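Local coordinates for protein estrogen receptor (Crassostrea gigas, PDB 4N1Y) that is an oyster estrogen receptor of the nuclear receptor family that probably regulates transcription, apparently with constitutive activity, at residues L22-N27 and P102-D107. Residues are numbered along the deposited sequence; the frame is centred on the assembly and turned at random.
Sequences LESHHN and PDLVLD
Two imidazole rings and two carboxylates frame this contact. Over one face of the His25 ring sits Asp103 OD2, 4.1 Å from His25 CG and offset toward the rim, with ring and carboxylate planes 59° apart. The His26 ring, its CG anti to the backbone N, receives Leu104 CD1 over one face, 4.0 Å from His26 CG. The Glu23 and Asp103 carboxylates are turned 77° against each other; Glu23 OE1 and Asp103 OD2 lie 3.3 Å apart, two acceptors of like charge that are not bonded, and their proximity may favour protonation of either carboxylate. The hydrogen bond across the contact runs from His25 N to Asp103 OD2 at 2.8 Å, bent to 131° at the hydrogen, and meets the oxygen from above the carboxylate plane. Ser24 OG packs against Leu104 CB (3.3 Å) and accepts from His26 N at 3.3 Å, which makes an ST turn. An alanine in place of Asp103 would remove the acceptor for His25 N and would probably loosen the attachment of the 22-27 loop to the residues leading into the strand. Asp103 O accepts from His28, while His26 ND1 bonds Ser40 of helix 34-56, whose Leu41 touches the Leu104 side chain. The contact thus joins the loop between helices 7-15 and 34-56 to segment 102-107, which carries strand 104-107, paired antiparallel with 97-99, in the helical ligand-binding domain.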
loop_
_atom_site.group_PDB
_atom_site.type_symbol
_atom_site.label_atom_id
_atom_site.label_comp_id
_atom_site.label_asym_id
_atom_site.label_seq_id
_atom_site.Cartn_x
_atom_site.Cartn_y
_atom_site.Cartn_z
ATOM N N LEU B 22 25.229 1.393 6.567
ATOM C CA LEU B 22 25.617 1.872 7.883
ATOM C C LEU B 22 25.738 0.742 8.895
ATOM O O LEU B 22 24.948 -0.198 8.898
ATOM C CB LEU B 22 24.616 2.912 8.383
ATOM C CG LEU B 22 24.500 4.174 7.528
ATOM C CD1 LEU B 22 23.275 4.946 7.945
ATOM C CD2 LEU B 22 25.748 5.045 7.614
ATOM N N GLU B 23 26.749 0.853 9.745
ATOM C CA GLU B 23 26.955 -0.085 10.825
ATOM C C GLU B 23 26.055 0.357 11.964
ATOM O O GLU B 23 25.744 1.543 12.069
ATOM C CB GLU B 23 28.408 -0.044 11.295
ATOM C CG GLU B 23 29.426 -0.520 10.295
ATOM C CD GLU B 23 29.411 -2.007 10.109
ATOM O OE1 GLU B 23 28.661 -2.691 10.837
ATOM O OE2 GLU B 23 30.166 -2.491 9.240
ATOM N N SER B 24 25.605 -0.565 12.808
ATOM C CA SER B 24 24.735 -0.145 13.900
ATOM C C SER B 24 25.579 0.176 15.124
ATOM O O SER B 24 25.144 0.922 16.003
ATOM C CB SER B 24 23.686 -1.211 14.246
ATOM O OG SER B 24 24.280 -2.418 14.686
ATOM N N HIS B 25 26.795 -0.371 15.158
ATOM C CA HIS B 25 27.619 -0.357 16.370
ATOM C C HIS B 25 26.822 -0.737 17.617
ATOM O O HIS B 25 27.005 -0.177 18.700
ATOM C CB HIS B 25 28.291 1.005 16.532
ATOM C CG HIS B 25 29.244 1.330 15.426
ATOM N ND1 HIS B 25 28.886 2.070 14.320
ATOM C CD2 HIS B 25 30.556 1.034 15.276
ATOM C CE1 HIS B 25 29.933 2.195 13.522
ATOM N NE2 HIS B 25 30.960 1.581 14.082
ATOM N N HIS B 26 25.930 -1.704 17.450
ATOM C CA HIS B 26 25.153 -2.198 18.563
ATOM C C HIS B 26 26.082 -2.909 19.533
ATOM O O HIS B 26 27.016 -3.595 19.116
ATOM C CB HIS B 26 24.060 -3.151 18.093
ATOM C CG HIS B 26 23.271 -3.754 19.212
ATOM N ND1 HIS B 26 22.161 -3.139 19.754
ATOM C CD2 HIS B 26 23.455 -4.888 19.927
ATOM C CE1 HIS B 26 21.679 -3.885 20.730
ATOM N NE2 HIS B 26 22.450 -4.951 20.859
ATOM N N ASN B 27 25.820 -2.757 20.825
ATOM C CA ASN B 27 26.647 -3.410 21.831
ATOM C C ASN B 27 26.063 -4.779 22.140
ATOM O O ASN B 27 25.081 -4.904 22.876
ATOM C CB ASN B 27 26.744 -2.566 23.108
ATOM C CG ASN B 27 27.575 -3.241 24.204
ATOM O OD1 ASN B 27 28.434 -4.079 23.925
ATOM N ND2 ASN B 27 27.321 -2.867 25.456
ATOM N N PRO B 102 24.916 -4.551 8.822
ATOM C CA PRO B 102 25.729 -5.769 8.879
ATOM C C PRO B 102 25.967 -6.137 10.347
ATOM O O PRO B 102 26.030 -7.300 10.750
ATOM C CB PRO B 102 27.037 -5.362 8.190
ATOM C CG PRO B 102 26.709 -4.161 7.388
ATOM C CD PRO B 102 25.573 -3.468 8.069
ATOM N N ASP B 103 26.036 -5.071 11.137
ATOM C CA ASP B 103 26.269 -5.064 12.572
ATOM C C ASP B 103 25.076 -5.592 13.379
ATOM O O ASP B 103 25.180 -5.793 14.585
ATOM C CB ASP B 103 26.546 -3.603 12.953
ATOM C CG ASP B 103 27.484 -3.447 14.098
ATOM O OD1 ASP B 103 27.469 -4.289 15.016
ATOM O OD2 ASP B 103 28.249 -2.459 14.071
ATOM N N LEU B 104 23.952 -5.835 12.705
ATOM C CA LEU B 104 22.710 -6.074 13.420
ATOM C C LEU B 104 21.695 -6.902 12.630
ATOM O O LEU B 104 20.739 -6.349 12.070
ATOM C CB LEU B 104 22.082 -4.737 13.810
ATOM C CG LEU B 104 20.943 -4.828 14.810
ATOM C CD1 LEU B 104 21.509 -5.502 16.047
ATOM C CD2 LEU B 104 20.404 -3.448 15.136
ATOM N N VAL B 105 21.894 -8.215 12.580
ATOM C CA VAL B 105 20.929 -9.096 11.926
ATOM C C VAL B 105 19.995 -9.749 12.946
ATOM O O VAL B 105 20.436 -10.496 13.811
ATOM C CB VAL B 105 21.642 -10.189 11.137
ATOM C CG1 VAL B 105 20.633 -11.053 10.405
ATOM C CG2 VAL B 105 22.617 -9.561 10.163
ATOM N N LEU B 106 18.701 -9.485 12.815
ATOM C CA LEU B 106 17.696 -9.966 13.761
ATOM C C LEU B 106 16.735 -10.988 13.155
ATOM O O LEU B 106 16.119 -10.752 12.113
ATOM C CB LEU B 106 16.893 -8.792 14.312
ATOM C CG LEU B 106 17.673 -7.659 14.964
ATOM C CD1 LEU B 106 16.701 -6.649 15.535
ATOM C CD2 LEU B 106 18.574 -8.211 16.048
ATOM N N ASP B 107 16.607 -12.129 13.815
ATOM C CA ASP B 107 15.681 -13.158 13.364
ATOM C C ASP B 107 14.354 -13.063 14.146
ATOM O O ASP B 107 14.249 -12.274 15.096
ATOM C CB ASP B 107 16.351 -14.532 13.527
ATOM C CG ASP B 107 15.616 -15.649 12.807
ATOM O OD1 ASP B 107 14.465 -15.435 12.364
ATOM O OD2 ASP B 107 16.228 -16.735 12.652
#